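Putative nucleotide-diphospho-sugar transferase (Desulfovibrio desulfuricans subsp. desulfuricans, PDB 3CGX) probably transfers a sugar from a nucleotide-diphospho-sugar donor to an acceptor that has not been identified. Local coordinates at residues 143-148 / 184-189. Numbering follows the deposited sequence.
Sequences YYLIGF and LQLPDW
Tyr144 reaches from the corner at residue 144 of strand 143-149 to the chain leaving strand 183-185, and its hydroxyl donates a hydrogen bond to the carbonyl of Pro187. With Tyr144 OH and Pro187 O 2.6 Å apart, a C=O...donor angle of 148° and the donor in the carbonyl plane, the bond is short and well directed; the acceptor lies at the edge of the phenol ring, in the ring plane. The same hydroxyl is hydrogen-bonded to that of Tyr116, so two partners fix the tip of this buried side chain. Aliphatic carbon packs round the hydroxyl end: Leu186 CB is 3.4 Å from Tyr144 OH, and Trp189 CB is 3.6 Å from Tyr144 CE2. Of the Trp189 side chain, CB makes the contact; the indole turns away, its NE1 bonded to Asp115 and its ring edge-to-face with Tyr116.

At Leu145 the contact becomes purely apolar. Its CG stands anti to the backbone N (chi1 -180°). In the conformer of Leu186 described here, one of two deposited, Leu145 CD2 lies 3.6 Å from Leu186 CD1. In that same conformer Leu145 CD1 is somewhat farther from Leu186 CD1, at 4.1 Å. Leu186 also packs on Ala124 of helix 118-127, which joins this helix to the leucine pair.

Strand 133-137 lies between the two strands in the sheet, and the contact is made by side chains of 143-148 with the loop that follows strand 183-185, 224 Å² being buried in all. It thus joins the antiparallel strand of the mixed sheet to the exit loop of an edge strand. The strand order 3-2-1-4-6-5-7, with strand 143-149 antiparallel to both neighbours, is that of the Rossmann-like alpha/beta fold of GT-A glycosyltransferases.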
loop_
_atom_site.group_PDB
_atom_site.type_symbol
_atom_site.label_atom_id
_atom_site.label_comp_id
_atom_site.label_asym_id
_atom_site.label_seq_id
_atom_site.Cartn_x
_atom_site.Cartn_y
_atom_site.Cartn_z
ATOM N N TYR A 143 8.755 -4.372 1.035
ATOM C CA TYR A 143 7.568 -4.756 1.831
ATOM C C TYR A 143 6.363 -3.911 1.469
ATOM O O TYR A 143 6.501 -2.749 1.142
ATOM C CB TYR A 143 7.877 -4.707 3.325
ATOM C CG TYR A 143 8.438 -3.421 3.900
ATOM C CD1 TYR A 143 7.590 -2.397 4.330
ATOM C CD2 TYR A 143 9.818 -3.235 4.042
ATOM C CE1 TYR A 143 8.108 -1.238 4.885
ATOM C CE2 TYR A 143 10.348 -2.063 4.619
ATOM C CZ TYR A 143 9.483 -1.076 5.047
ATOM O OH TYR A 143 9.958 0.087 5.637
ATOM N N TYR A 144 5.191 -4.527 1.507
ATOM C CA TYR A 144 3.955 -3.886 1.139
ATOM C C TYR A 144 3.182 -3.392 2.368
ATOM O O TYR A 144 2.217 -2.618 2.259
ATOM C CB TYR A 144 3.075 -4.836 0.328
ATOM C CG TYR A 144 2.603 -6.076 1.094
ATOM C CD1 TYR A 144 1.479 -6.031 1.963
ATOM C CD2 TYR A 144 3.240 -7.283 0.934
ATOM C CE1 TYR A 144 1.040 -7.150 2.649
ATOM C CE2 TYR A 144 2.802 -8.422 1.639
ATOM C CZ TYR A 144 1.692 -8.359 2.466
ATOM O OH TYR A 144 1.345 -9.518 3.132
ATOM N N LEU A 145 3.587 -3.886 3.532
ATOM C CA LEU A 145 2.996 -3.466 4.807
ATOM C C LEU A 145 4.028 -3.502 5.940
ATOM O O LEU A 145 4.885 -4.390 6.000
ATOM C CB LEU A 145 1.769 -4.326 5.162
ATOM C CG LEU A 145 0.971 -4.061 6.467
ATOM C CD1 LEU A 145 -0.531 -4.480 6.298
ATOM C CD2 LEU A 145 1.628 -4.734 7.740
ATOM N N ILE A 146 3.954 -2.505 6.812
ATOM C CA ILE A 146 4.738 -2.494 8.056
ATOM C C ILE A 146 3.838 -1.976 9.189
ATOM O O ILE A 146 3.059 -1.055 8.986
ATOM C CB ILE A 146 6.051 -1.668 7.928
ATOM C CG1 ILE A 146 6.911 -1.896 9.175
ATOM C CG2 ILE A 146 5.775 -0.159 7.559
ATOM C CD1 ILE A 146 8.376 -1.496 8.953
ATOM N N GLY A 147 3.916 -2.583 10.356
ATOM C CA GLY A 147 3.140 -2.162 11.514
ATOM C C GLY A 147 3.862 -2.301 12.819
ATOM O O GLY A 147 4.762 -3.113 12.964
ATOM N N PHE A 148 3.435 -1.493 13.774
ATOM C CA PHE A 148 3.954 -1.508 15.133
ATOM C C PHE A 148 2.894 -1.236 16.164
ATOM O O PHE A 148 1.864 -0.635 15.891
ATOM C CB PHE A 148 4.988 -0.373 15.343
ATOM C CG PHE A 148 6.280 -0.559 14.611
ATOM C CD1 PHE A 148 7.323 -1.276 15.179
ATOM C CD2 PHE A 148 6.463 0.007 13.365
ATOM C CE1 PHE A 148 8.528 -1.416 14.487
ATOM C CE2 PHE A 148 7.664 -0.162 12.660
ATOM C CZ PHE A 148 8.686 -0.857 13.220
ATOM N N LEU A 184 5.739 -10.335 13.455
ATOM C CA LEU A 184 4.795 -11.139 12.679
ATOM C C LEU A 184 5.034 -10.945 11.196
ATOM O O LEU A 184 4.996 -9.825 10.658
ATOM C CB LEU A 184 3.367 -10.771 13.019
ATOM C CG LEU A 184 2.270 -11.490 12.242
ATOM C CD1 LEU A 184 2.039 -12.907 12.679
ATOM C CD2 LEU A 184 1.022 -10.618 12.397
ATOM N N GLN A 185 5.239 -12.050 10.513
ATOM C CA GLN A 185 5.443 -12.005 9.081
ATOM C C GLN A 185 4.162 -12.379 8.377
ATOM O O GLN A 185 3.606 -13.433 8.608
ATOM C CB GLN A 185 6.597 -12.927 8.701
ATOM C CG GLN A 185 6.884 -12.918 7.262
ATOM C CD GLN A 185 8.106 -13.762 6.911
ATOM O OE1 GLN A 185 9.112 -13.744 7.621
ATOM N NE2 GLN A 185 8.026 -14.478 5.801
ATOM N N LEU A 186 3.680 -11.485 7.522
ATOM C CA LEU A 186 2.441 -11.706 6.767
ATOM C C LEU A 186 2.829 -12.405 5.491
ATOM O O LEU A 186 4.023 -12.493 5.189
ATOM C CB LEU A 186 1.742 -10.397 6.416
ATOM C CG LEU A 186 1.241 -9.572 7.600
ATOM C CD1 LEU A 186 0.907 -8.186 7.120
ATOM C CD2 LEU A 186 0.045 -10.248 8.243
ATOM N N PRO A 187 1.842 -12.913 4.730
ATOM C CA PRO A 187 2.162 -13.631 3.503
ATOM C C PRO A 187 2.890 -12.796 2.466
ATOM O O PRO A 187 2.691 -11.593 2.369
ATOM C CB PRO A 187 0.763 -14.013 2.968
ATOM C CG PRO A 187 -0.102 -14.037 4.156
ATOM C CD PRO A 187 0.383 -12.900 4.965
ATOM N N ASP A 188 3.708 -13.439 1.656
ATOM C CA ASP A 188 4.309 -12.724 0.526
ATOM C C ASP A 188 3.192 -12.301 -0.471
ATOM O O ASP A 188 2.183 -13.012 -0.671
ATOM C CB ASP A 188 5.277 -13.576 -0.256
ATOM C CG ASP A 188 6.413 -14.149 0.583
ATOM O OD1 ASP A 188 6.600 -13.815 1.764
ATOM O OD2 ASP A 188 7.113 -15.001 0.030
ATOM N N TRP A 189 3.374 -11.135 -1.076
ATOM C CA TRP A 189 2.412 -10.624 -2.051
ATOM C C TRP A 189 3.119 -9.848 -3.146
ATOM O O TRP A 189 4.219 -9.323 -2.932
ATOM C CB TRP A 189 1.368 -9.716 -1.383
ATOM C CG TRP A 189 -0.024 -9.876 -1.983
ATOM C CD1 TRP A 189 -0.588 -9.133 -2.991
ATOM C CD2 TRP A 189 -1.018 -10.849 -1.611
ATOM N NE1 TRP A 189 -1.844 -9.594 -3.264
ATOM C CE2 TRP A 189 -2.148 -10.620 -2.402
ATOM C CE3 TRP A 189 -1.063 -11.879 -0.665
ATOM C CZ2 TRP A 189 -3.297 -11.418 -2.316
ATOM C CZ3 TRP A 189 -2.216 -12.622 -0.553
ATOM C CH2 TRP A 189 -3.305 -12.411 -1.380
#